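PDB 5V9X: ATP-dependent DNA helicase from Mycobacterium smegmatis, which unwinds RNA:DNA hybrids in the 3'-to-5' direction, using ATP hydrolysis to move along a single DNA tracking strand. Local coordinates for residues V287-R300 with L371-L385. Sequence-based numbering, arbitrary orientation.
With nucleotides of chain B.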
ATOM      1  N   VAL A 287     -15.079  21.884  -5.763  1.00 61.39           N
ATOM      2  CA  VAL A 287     -13.965  22.343  -6.590  1.00 54.35           C
ATOM      3  C   VAL A 287     -14.156  23.806  -6.964  1.00 58.35           C
ATOM      4  O   VAL A 287     -13.245  24.627  -6.813  1.00 59.34           O
ATOM      5  CB  VAL A 287     -13.815  21.458  -7.841  1.00 44.63           C
ATOM      6  CG1 VAL A 287     -12.744  22.025  -8.759  1.00 40.31           C
ATOM      7  CG2 VAL A 287     -13.475  20.031  -7.450  1.00 40.15           C
ATOM      8  N   GLU A 288     -15.351  24.153  -7.454  1.00 62.12           N
ATOM      9  CA  GLU A 288     -15.635  25.534  -7.833  1.00 60.48           C
ATOM     10  C   GLU A 288     -15.495  26.496  -6.661  1.00 59.12           C
ATOM     11  O   GLU A 288     -15.303  27.696  -6.879  1.00 63.27           O
ATOM     12  CB  GLU A 288     -17.042  25.634  -8.431  1.00 64.09           C
ATOM     13  CG  GLU A 288     -17.184  24.990  -9.808  1.00 70.27           C
ATOM     14  CD  GLU A 288     -18.607  25.045 -10.344  1.00 77.09           C
ATOM     15  OE1 GLU A 288     -19.542  25.295  -9.551  1.00 75.89           O
ATOM     16  OE2 GLU A 288     -18.791  24.835 -11.563  1.00 76.97           O
ATOM     17  N   ALA A 289     -15.551  25.984  -5.453  1.00 54.58           N
ATOM     18  CA  ALA A 289     -15.406  26.821  -4.297  1.00 54.30           C
ATOM     19  C   ALA A 289     -13.989  26.913  -3.764  1.00 59.55           C
ATOM     20  O   ALA A 289     -13.736  27.684  -2.860  1.00 63.69           O
ATOM     21  CB  ALA A 289     -16.323  26.320  -3.215  1.00 49.58           C
ATOM     22  N   HIS A 290     -13.065  26.140  -4.322  1.00 58.01           N
ATOM     23  CA  HIS A 290     -11.683  26.115  -3.851  1.00 58.35           C
ATOM     24  C   HIS A 290     -10.747  26.263  -5.009  1.00 61.35           C
ATOM     25  O   HIS A 290     -11.120  25.956  -6.110  1.00 71.89           O
ATOM     26  CB  HIS A 290     -11.361  24.793  -3.174  1.00 59.02           C
ATOM     27  CG  HIS A 290     -12.052  24.581  -1.872  1.00 60.95           C
ATOM     28  ND1 HIS A 290     -13.250  23.920  -1.772  1.00 63.36           N
ATOM     29  CD2 HIS A 290     -11.697  24.907  -0.613  1.00 61.69           C
ATOM     30  CE1 HIS A 290     -13.612  23.862  -0.507  1.00 63.45           C
ATOM     31  NE2 HIS A 290     -12.685  24.453   0.216  1.00 63.33           N
ATOM     32  N   ASN A 291      -9.530  26.727  -4.770  1.00 58.54           N
ATOM     33  CA  ASN A 291      -8.604  26.919  -5.868  1.00 59.81           C
ATOM     34  C   ASN A 291      -8.158  25.705  -6.633  1.00 59.05           C
ATOM     35  O   ASN A 291      -8.348  25.636  -7.818  1.00 64.98           O
ATOM     36  CB  ASN A 291      -7.327  27.499  -5.299  1.00 61.27           C
ATOM     37  CG  ASN A 291      -7.486  28.908  -4.845  1.00 68.52           C
ATOM     38  OD1 ASN A 291      -7.714  29.795  -5.648  1.00 76.03           O
ATOM     39  ND2 ASN A 291      -7.352  29.133  -3.555  1.00 65.84           N
ATOM     40  N   SER A 292      -7.656  24.705  -5.942  1.00 53.66           N
ATOM     41  CA  SER A 292      -7.197  23.498  -6.589  1.00 49.19           C
ATOM     42  C   SER A 292      -7.549  22.405  -5.648  1.00 46.91           C
ATOM     43  O   SER A 292      -7.370  22.525  -4.474  1.00 41.77           O
ATOM     44  CB  SER A 292      -5.708  23.528  -6.856  1.00 48.63           C
ATOM     45  OG  SER A 292      -5.419  23.926  -8.175  1.00 52.66           O
ATOM     46  N   SER A 293      -8.021  21.313  -6.190  1.00 43.79           N
ATOM     47  CA  SER A 293      -8.475  20.192  -5.387  1.00 41.97           C
ATOM     48  C   SER A 293      -7.974  18.896  -6.001  1.00 42.87           C
ATOM     49  O   SER A 293      -7.897  18.766  -7.227  1.00 43.07           O
ATOM     50  CB  SER A 293     -10.002  20.167  -5.284  1.00 43.46           C
ATOM     51  OG  SER A 293     -10.509  21.459  -4.998  1.00 55.66           O
ATOM     52  N   ILE A 294      -7.618  17.945  -5.144  1.00 39.29           N
ATOM     53  CA  ILE A 294      -7.275  16.592  -5.561  1.00 43.22           C
ATOM     54  C   ILE A 294      -8.412  15.678  -5.129  1.00 50.06           C
ATOM     55  O   ILE A 294      -8.719  15.580  -3.934  1.00 52.70           O
ATOM     56  CB  ILE A 294      -5.938  16.127  -4.968  1.00 41.61           C
ATOM     57  CG1 ILE A 294      -4.813  17.089  -5.349  1.00 40.85           C
ATOM     58  CG2 ILE A 294      -5.612  14.719  -5.442  1.00 39.71           C
ATOM     59  CD1 ILE A 294      -3.482  16.742  -4.716  1.00 36.53           C
ATOM     60  N   VAL A 295      -9.045  15.027  -6.099  1.00 47.97           N
ATOM     61  CA  VAL A 295     -10.064  14.019  -5.840  1.00 45.80           C
ATOM     62  C   VAL A 295      -9.406  12.655  -5.990  1.00 46.89           C
ATOM     63  O   VAL A 295      -8.924  12.308  -7.075  1.00 50.46           O
ATOM     64  CB  VAL A 295     -11.261  14.172  -6.793  1.00 41.82           C
ATOM     65  CG1 VAL A 295     -12.362  13.184  -6.431  1.00 43.47           C
ATOM     66  CG2 VAL A 295     -11.787  15.599  -6.763  1.00 38.48           C
ATOM     67  N   PHE A 296      -9.362  11.887  -4.907  1.00 43.45           N
ATOM     68  CA  PHE A 296      -8.743  10.569  -4.920  1.00 40.19           C
ATOM     69  C   PHE A 296      -9.798   9.500  -5.170  1.00 40.98           C
ATOM     70  O   PHE A 296     -10.829   9.461  -4.490  1.00 38.15           O
ATOM     71  CB  PHE A 296      -8.007  10.284  -3.611  1.00 31.78           C
ATOM     72  CG  PHE A 296      -6.665  10.953  -3.507  1.00 31.20           C
ATOM     73  CD1 PHE A 296      -5.586  10.489  -4.245  1.00 44.53           C
ATOM     74  CD2 PHE A 296      -6.475  12.038  -2.664  1.00 31.41           C
ATOM     75  CE1 PHE A 296      -4.342  11.099  -4.153  1.00 30.13           C
ATOM     76  CE2 PHE A 296      -5.235  12.654  -2.565  1.00 43.53           C
ATOM     77  CZ  PHE A 296      -4.167  12.184  -3.312  1.00 37.37           C
ATOM     78  N   ALA A 297      -9.533   8.635  -6.146  1.00 43.22           N
ATOM     79  CA  ALA A 297     -10.363   7.478  -6.440  1.00 43.71           C
ATOM     80  C   ALA A 297      -9.544   6.215  -6.217  1.00 46.09           C
ATOM     81  O   ALA A 297      -8.343   6.187  -6.500  1.00 51.38           O
ATOM     82  CB  ALA A 297     -10.890   7.523  -7.877  1.00 43.48           C
ATOM     83  N   ASN A 298     -10.195   5.171  -5.710  1.00 43.49           N
ATOM     84  CA  ASN A 298      -9.505   3.940  -5.345  1.00 38.13           C
ATOM     85  C   ASN A 298      -9.268   3.003  -6.528  1.00 41.30           C
ATOM     86  O   ASN A 298      -8.894   1.847  -6.312  1.00 47.83           O
ATOM     87  CB  ASN A 298     -10.283   3.208  -4.246  1.00 36.48           C
ATOM     88  CG  ASN A 298     -10.241   3.941  -2.916  1.00 43.39           C
ATOM     89  OD1 ASN A 298      -9.409   4.823  -2.708  1.00 52.10           O
ATOM     90  ND2 ASN A 298     -11.135   3.572  -2.006  1.00 40.19           N
ATOM     91  N   SER A 299      -9.471   3.463  -7.760  1.00 42.55           N
ATOM     92  CA  SER A 299      -9.131   2.664  -8.929  1.00 41.70           C
ATOM     93  C   SER A 299      -8.909   3.601 -10.106  1.00 44.68           C
ATOM     94  O   SER A 299      -9.331   4.761 -10.090  1.00 46.63           O
ATOM     95  CB  SER A 299     -10.218   1.633  -9.254  1.00 40.09           C
ATOM     96  OG  SER A 299     -11.360   2.251  -9.822  1.00 45.97           O
ATOM     97  N   ARG A 300      -8.233   3.078 -11.132  1.00 43.78           N
ATOM     98  CA  ARG A 300      -7.974   3.880 -12.323  1.00 41.34           C
ATOM     99  C   ARG A 300      -9.247   4.098 -13.130  1.00 47.55           C
ATOM    100  O   ARG A 300      -9.495   5.208 -13.618  1.00 50.50           O
ATOM    101  CB  ARG A 300      -6.901   3.213 -13.182  1.00 40.59           C
ATOM    102  CG  ARG A 300      -5.542   3.089 -12.507  1.00 45.79           C
ATOM    103  CD  ARG A 300      -4.510   2.515 -13.465  1.00 53.70           C
ATOM    104  NE  ARG A 300      -4.781   1.119 -13.800  1.00 58.92           N
ATOM    105  CZ  ARG A 300      -4.033   0.096 -13.396  1.00 57.45           C
ATOM    106  NH1 ARG A 300      -2.959   0.312 -12.650  1.00 58.69           N
ATOM    107  NH2 ARG A 300      -4.353  -1.141 -13.746  1.00 55.44           N
ATOM    108  N   LEU A 371      -0.921  21.619 -12.181  1.00 49.54           N
ATOM    109  CA  LEU A 371      -1.308  21.596 -10.775  1.00 47.03           C
ATOM    110  C   LEU A 371      -0.323  22.381  -9.921  1.00 49.63           C
ATOM    111  O   LEU A 371      -0.728  23.094  -8.995  1.00 52.86           O
ATOM    112  CB  LEU A 371      -1.404  20.152 -10.281  1.00 42.72           C
ATOM    113  CG  LEU A 371      -1.871  19.920  -8.843  1.00 39.74           C
ATOM    114  CD1 LEU A 371      -3.292  20.425  -8.655  1.00 33.07           C
ATOM    115  CD2 LEU A 371      -1.774  18.447  -8.489  1.00 38.47           C
ATOM    116  N   LYS A 372       0.973  22.256 -10.220  1.00 48.02           N
ATOM    117  CA  LYS A 372       1.993  23.000  -9.489  1.00 42.35           C
ATOM    118  C   LYS A 372       1.764  24.503  -9.578  1.00 46.35           C
ATOM    119  O   LYS A 372       2.043  25.232  -8.618  1.00 46.43           O
ATOM    120  CB  LYS A 372       3.380  22.636 -10.027  1.00 32.84           C
ATOM    121  CG  LYS A 372       4.543  23.046  -9.135  1.00 33.48           C
ATOM    122  CD  LYS A 372       4.584  22.211  -7.868  1.00 33.20           C
ATOM    123  CE  LYS A 372       5.901  22.367  -7.130  1.00 35.25           C
ATOM    124  NZ  LYS A 372       5.994  21.430  -5.975  1.00 39.91           N
ATOM    125  N   SER A 373       1.245  24.984 -10.708  1.00 46.19           N
ATOM    126  CA  SER A 373       1.025  26.407 -10.926  1.00 44.65           C
ATOM    127  C   SER A 373      -0.401  26.847 -10.613  1.00 47.83           C
ATOM    128  O   SER A 373      -0.703  28.040 -10.723  1.00 46.76           O
ATOM    129  CB  SER A 373       1.368  26.773 -12.373  1.00 40.73           C
ATOM    130  OG  SER A 373       0.530  26.081 -13.282  1.00 41.28           O
ATOM    131  N   GLY A 374      -1.280  25.927 -10.228  1.00 46.46           N
ATOM    132  CA  GLY A 374      -2.658  26.271  -9.959  1.00 44.67           C
ATOM    133  C   GLY A 374      -3.523  26.469 -11.183  1.00 48.98           C
ATOM    134  O   GLY A 374      -4.721  26.736 -11.032  1.00 58.02           O
ATOM    135  N   ARG A 375      -2.955  26.353 -12.389  1.00 49.78           N
ATOM    136  CA  ARG A 375      -3.756  26.457 -13.607  1.00 51.52           C
ATOM    137  C   ARG A 375      -4.870  25.419 -13.626  1.00 48.63           C
ATOM    138  O   ARG A 375      -5.972  25.686 -14.120  1.00 51.74           O
ATOM    139  CB  ARG A 375      -2.864  26.291 -14.838  1.00 51.09           C
ATOM    140  CG  ARG A 375      -1.860  27.405 -15.057  1.00 51.05           C
ATOM    141  CD  ARG A 375      -2.444  28.514 -15.911  1.00 54.86           C
ATOM    142  NE  ARG A 375      -1.465  29.562 -16.182  1.00 58.66           N
ATOM    143  CZ  ARG A 375      -1.754  30.721 -16.765  1.00 61.69           C
ATOM    144  NH1 ARG A 375      -2.998  30.985 -17.142  1.00 57.51           N
ATOM    145  NH2 ARG A 375      -0.798  31.619 -16.968  1.00 67.04           N
ATOM    146  N   LEU A 376      -4.599  24.230 -13.096  1.00 44.30           N
ATOM    147  CA  LEU A 376      -5.561  23.137 -13.070  1.00 44.11           C
ATOM    148  C   LEU A 376      -6.296  23.148 -11.733  1.00 45.96           C
ATOM    149  O   LEU A 376      -5.667  23.068 -10.672  1.00 46.28           O
ATOM    150  CB  LEU A 376      -4.851  21.802 -13.290  1.00 43.46           C
ATOM    151  CG  LEU A 376      -5.712  20.540 -13.322  1.00 46.98           C
ATOM    152  CD1 LEU A 376      -6.655  20.552 -14.518  1.00 36.07           C
ATOM    153  CD2 LEU A 376      -4.825  19.299 -13.329  1.00 44.91           C
ATOM    154  N   ARG A 377      -7.623  23.238 -11.785  1.00 46.14           N
ATOM    155  CA  ARG A 377      -8.419  23.396 -10.576  1.00 46.48           C
ATOM    156  C   ARG A 377      -8.782  22.077  -9.914  1.00 44.13           C
ATOM    157  O   ARG A 377      -9.105  22.069  -8.720  1.00 40.57           O
ATOM    158  CB  ARG A 377      -9.699  24.178 -10.884  1.00 45.55           C
ATOM    159  CG  ARG A 377      -9.445  25.589 -11.373  1.00 42.77           C
ATOM    160  CD  ARG A 377     -10.680  26.443 -11.208  1.00 46.31           C
ATOM    161  NE  ARG A 377     -11.023  26.628  -9.801  1.00 45.16           N
ATOM    162  CZ  ARG A 377     -12.169  27.152  -9.379  1.00 54.50           C
ATOM    163  NH1 ARG A 377     -13.084  27.534 -10.259  1.00 60.50           N
ATOM    164  NH2 ARG A 377     -12.404  27.287  -8.081  1.00 56.99           N
ATOM    165  N   ALA A 378      -8.740  20.970 -10.649  1.00 44.03           N
ATOM    166  CA  ALA A 378      -9.046  19.669 -10.075  1.00 39.33           C
ATOM    167  C   ALA A 378      -8.262  18.598 -10.816  1.00 40.04           C
ATOM    168  O   ALA A 378      -8.113  18.658 -12.040  1.00 37.33           O
ATOM    169  CB  ALA A 378     -10.546  19.365 -10.138  1.00 36.84           C
ATOM    170  N   VAL A 379      -7.757  17.624 -10.063  1.00 39.30           N
ATOM    171  CA  VAL A 379      -7.140  16.429 -10.619  1.00 35.61           C
ATOM    172  C   VAL A 379      -7.738  15.223  -9.909  1.00 42.23           C
ATOM    173  O   VAL A 379      -7.835  15.208  -8.677  1.00 45.12           O
ATOM    174  CB  VAL A 379      -5.604  16.448 -10.482  1.00 36.05           C
ATOM    175  CG1 VAL A 379      -5.189  16.847  -9.074  1.00 38.10           C
ATOM    176  CG2 VAL A 379      -5.015  15.091 -10.854  1.00 32.02           C
ATOM    177  N   VAL A 380      -8.162  14.230 -10.684  1.00 42.94           N
ATOM    178  CA  VAL A 380      -8.717  12.993 -10.150  1.00 39.53           C
ATOM    179  C   VAL A 380      -7.621  11.939 -10.227  1.00 39.04           C
ATOM    180  O   VAL A 380      -7.297  11.445 -11.312  1.00 47.63           O
ATOM    181  CB  VAL A 380      -9.972  12.556 -10.915  1.00 38.74           C
ATOM    182  CG1 VAL A 380     -10.624  11.368 -10.227  1.00 40.50           C
ATOM    183  CG2 VAL A 380     -10.950  13.717 -11.037  1.00 37.80           C
ATOM    184  N   ALA A 381      -7.049  11.585  -9.081  1.00 36.05           N
ATOM    185  CA  ALA A 381      -5.858  10.753  -9.041  1.00 40.83           C
ATOM    186  C   ALA A 381      -6.091   9.477  -8.241  1.00 42.91           C
ATOM    187  O   ALA A 381      -7.009   9.383  -7.421  1.00 45.33           O
ATOM    188  CB  ALA A 381      -4.672  11.518  -8.443  1.00 38.96           C
ATOM    189  N   THR A 382      -5.238   8.491  -8.500  1.00 39.73           N
ATOM    190  CA  THR A 382      -5.129   7.307  -7.663  1.00 40.98           C
ATOM    191  C   THR A 382      -4.080   7.579  -6.583  1.00 42.92           C
ATOM    192  O   THR A 382      -3.765   8.735  -6.286  1.00 43.99           O
ATOM    193  CB  THR A 382      -4.783   6.086  -8.519  1.00 37.00           C
ATOM    194  OG1 THR A 382      -3.542   6.313  -9.200  1.00 31.40           O
ATOM    195  CG2 THR A 382      -5.881   5.816  -9.538  1.00 35.35           C
ATOM    196  N   SER A 383      -3.511   6.523  -5.995  1.00 38.58           N
ATOM    197  CA  SER A 383      -2.420   6.695  -5.042  1.00 34.68           C
ATOM    198  C   SER A 383      -1.144   7.218  -5.692  1.00 38.05           C
ATOM    199  O   SER A 383      -0.142   7.395  -4.990  1.00 38.08           O
ATOM    200  CB  SER A 383      -2.135   5.374  -4.328  1.00 36.90           C
ATOM    201  OG  SER A 383      -1.831   4.347  -5.258  1.00 47.54           O
ATOM    202  N   SER A 384      -1.159   7.463  -7.006  1.00 36.40           N
ATOM    203  CA  SER A 384      -0.005   8.031  -7.692  1.00 38.33           C
ATOM    204  C   SER A 384       0.358   9.415  -7.170  1.00 41.98           C
ATOM    205  O   SER A 384       1.497   9.857  -7.357  1.00 42.30           O
ATOM    206  CB  SER A 384      -0.284   8.097  -9.193  1.00 40.57           C
ATOM    207  OG  SER A 384      -1.430   8.890  -9.459  1.00 37.73           O
ATOM    208  N   LEU A 385      -0.585  10.113  -6.533  1.00 39.21           N
ATOM    209  CA  LEU A 385      -0.326  11.410  -5.918  1.00 38.61           C
ATOM    210  C   LEU A 385      -0.559  11.377  -4.412  1.00 42.96           C
ATOM    211  O   LEU A 385      -0.800  12.426  -3.804  1.00 49.58           O
ATOM    212  CB  LEU A 385      -1.196  12.493  -6.558  1.00 35.79           C
ATOM    213  CG  LEU A 385      -1.100  12.697  -8.069  1.00 31.08           C
ATOM    214  CD1 LEU A 385      -1.933  13.898  -8.489  1.00 30.16           C
ATOM    215  CD2 LEU A 385       0.343  12.866  -8.494  1.00 30.77           C
TER
ATOM    216  P    DC B   7      -6.515  -0.394  -9.718  1.00 65.43           P
ATOM    217  OP1  DC B   7      -7.382   0.287 -10.702  1.00 66.06           O
ATOM    218  OP2  DC B   7      -6.004  -1.752  -9.999  1.00 67.46           O
ATOM    219  O5'  DC B   7      -5.282   0.556  -9.417  1.00 64.66           O
ATOM    220  C5'  DC B   7      -5.470   1.679  -8.574  1.00 60.58           C
ATOM    221  C4'  DC B   7      -4.204   1.988  -7.812  1.00 52.72           C
ATOM    222  O4'  DC B   7      -4.017   1.021  -6.767  1.00 54.00           O
ATOM    223  C3'  DC B   7      -2.935   1.920  -8.650  1.00 46.10           C
ATOM    224  O3'  DC B   7      -2.549   3.227  -9.032  1.00 46.19           O
ATOM    225  C2'  DC B   7      -1.894   1.271  -7.721  1.00 47.11           C
ATOM    226  C1'  DC B   7      -2.660   1.019  -6.424  1.00 53.99           C
ATOM    227  N1   DC B   7      -2.325  -0.283  -5.794  1.00 61.24           N
ATOM    228  C2   DC B   7      -1.585  -0.307  -4.609  1.00 66.18           C
ATOM    229  O2   DC B   7      -1.234   0.764  -4.099  1.00 71.04           O
ATOM    230  N3   DC B   7      -1.279  -1.504  -4.050  1.00 67.33           N
ATOM    231  C4   DC B   7      -1.678  -2.634  -4.636  1.00 69.63           C
ATOM    232  N4   DC B   7      -1.352  -3.791  -4.049  1.00 78.37           N
ATOM    233  C5   DC B   7      -2.428  -2.628  -5.848  1.00 62.18           C
ATOM    234  C6   DC B   7      -2.725  -1.444  -6.388  1.00 60.47           C
ATOM    235  P    DT B   8      -1.463   3.447 -10.194  1.00 46.82           P
ATOM    236  OP1  DT B   8      -1.616   4.835 -10.675  1.00 48.59           O
ATOM    237  OP2  DT B   8      -1.573   2.326 -11.153  1.00 47.28           O
ATOM    238  O5'  DT B   8      -0.064   3.312  -9.433  1.00 44.76           O
ATOM    239  C5'  DT B   8       0.181   4.074  -8.254  1.00 41.95           C
ATOM    240  C4'  DT B   8       1.341   3.492  -7.467  1.00 44.58           C
ATOM    241  O4'  DT B   8       0.947   2.254  -6.853  1.00 41.69           O
ATOM    242  C3'  DT B   8       2.566   3.143  -8.299  1.00 47.49           C
ATOM    243  O3'  DT B   8       3.481   4.224  -8.263  1.00 48.48           O
ATOM    244  C2'  DT B   8       3.145   1.887  -7.613  1.00 45.75           C
ATOM    245  C1'  DT B   8       2.108   1.532  -6.542  1.00 40.69           C
ATOM    246  N1   DT B   8       1.763   0.082  -6.493  1.00 44.39           N
ATOM    247  C2   DT B   8       2.103  -0.652  -5.381  1.00 46.75           C
ATOM    248  O2   DT B   8       2.678  -0.177  -4.420  1.00 48.41           O
ATOM    249  N3   DT B   8       1.742  -1.971  -5.434  1.00 53.84           N
ATOM    250  C4   DT B   8       1.089  -2.618  -6.469  1.00 55.33           C
ATOM    251  O4   DT B   8       0.807  -3.812  -6.422  1.00 58.54           O
ATOM    252  C5   DT B   8       0.762  -1.790  -7.605  1.00 47.96           C
ATOM    253  C7   DT B   8       0.052  -2.379  -8.787  1.00 48.96           C
ATOM    254  C6   DT B   8       1.111  -0.496  -7.563  1.00 44.99           C
ATOM    255  P    DG B   6     -11.354  -4.787  -8.640  1.00128.76           P
ATOM    256  OP1  DG B   6     -11.374  -4.694 -10.117  1.00129.03           O
ATOM    257  OP2  DG B   6     -10.703  -5.943  -7.981  1.00131.93           O
ATOM    258  O5'  DG B   6     -10.681  -3.471  -8.060  1.00118.61           O
ATOM    259  C5'  DG B   6      -9.304  -3.284  -8.171  1.00109.66           C
ATOM    260  C4'  DG B   6      -8.914  -1.982  -7.519  1.00102.88           C
ATOM    261  O4'  DG B   6      -9.244  -2.027  -6.113  1.00106.36           O
ATOM    262  C3'  DG B   6      -7.433  -1.645  -7.613  1.00 96.69           C
ATOM    263  O3'  DG B   6      -7.281  -0.428  -8.310  1.00 86.84           O
ATOM    264  C2'  DG B   6      -6.966  -1.540  -6.151  1.00100.97           C
ATOM    265  C1'  DG B   6      -8.269  -1.326  -5.391  1.00108.71           C
ATOM    266  N9   DG B   6      -8.263  -1.843  -4.017  1.00122.45           N
ATOM    267  C8   DG B   6      -9.276  -2.541  -3.400  1.00127.14           C
ATOM    268  N7   DG B   6      -9.006  -2.877  -2.170  1.00128.74           N
ATOM    269  C5   DG B   6      -7.732  -2.369  -1.948  1.00128.86           C
ATOM    270  C6   DG B   6      -6.917  -2.426  -0.790  1.00130.08           C
ATOM    271  O6   DG B   6      -7.170  -2.955   0.303  1.00130.11           O
ATOM    272  N1   DG B   6      -5.695  -1.785  -0.987  1.00129.88           N
ATOM    273  C2   DG B   6      -5.309  -1.169  -2.155  1.00126.31           C
ATOM    274  N2   DG B   6      -4.093  -0.603  -2.157  1.00122.62           N
ATOM    275  N3   DG B   6      -6.062  -1.106  -3.245  1.00125.33           N
ATOM    276  C4   DG B   6      -7.258  -1.726  -3.074  1.00126.77           C
TER
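Arg377 NH2 is gripped by two backbone carbonyls where helix 276-288 gives way to the turn. Its bond to His290 O is 2.7 Å long, and a second one reaches Glu288 O at 3.2 Å. NH2 meets both oxygens from above their carbonyl planes, on neither lone pair. The bend of the arginine chain at chi3 (65°) brings the edge of the guanidinium to the backbone of 288-291, where NE adds a weak bond to Asn291 O. Close by, Ser292 OG donates to Leu376 O at 2.7 Å and ties Ser292 to the loop that leads into strand 378-381.

From there strands 292-296 and 378-381 run parallel. Ser293 N donates to Arg377 O, Val379 N to Ser293 O, and the ladder climbs through Val295 to Ala297 N on Ala381 O (2.9 Å). Ile294 and Val379 lie side by side on one face, CG1 to CG1 3.8 Å; on that same face the Phe296 ring turns its edge to Thr382 O, with CE1 3.2 Å away, while Ile294 CG2 lies over one face of the ring, toward its rim. Strands 352-355 and 394-400 flank the pair in the second RecA-like sheet.

Beyond the strands both segments reach the DNA. At the N-terminus of helix 300-318, just after the N-cap Ser299, Arg300 N donates almost straight to OP1 of DC7 of chain B (171°). Arg300 NH1 reaches OP2 of DT8 of chain B, and Thr382 OG1 gives its proton to OP1 of DT8 of chain B at 2.8 Å. Sheet pairing thus brings the segments following the strands side by side, and their backbone, hydroxyl and guanidinium donors hold consecutive phosphates without using a base, consistent with tracking along DNA of any sequence.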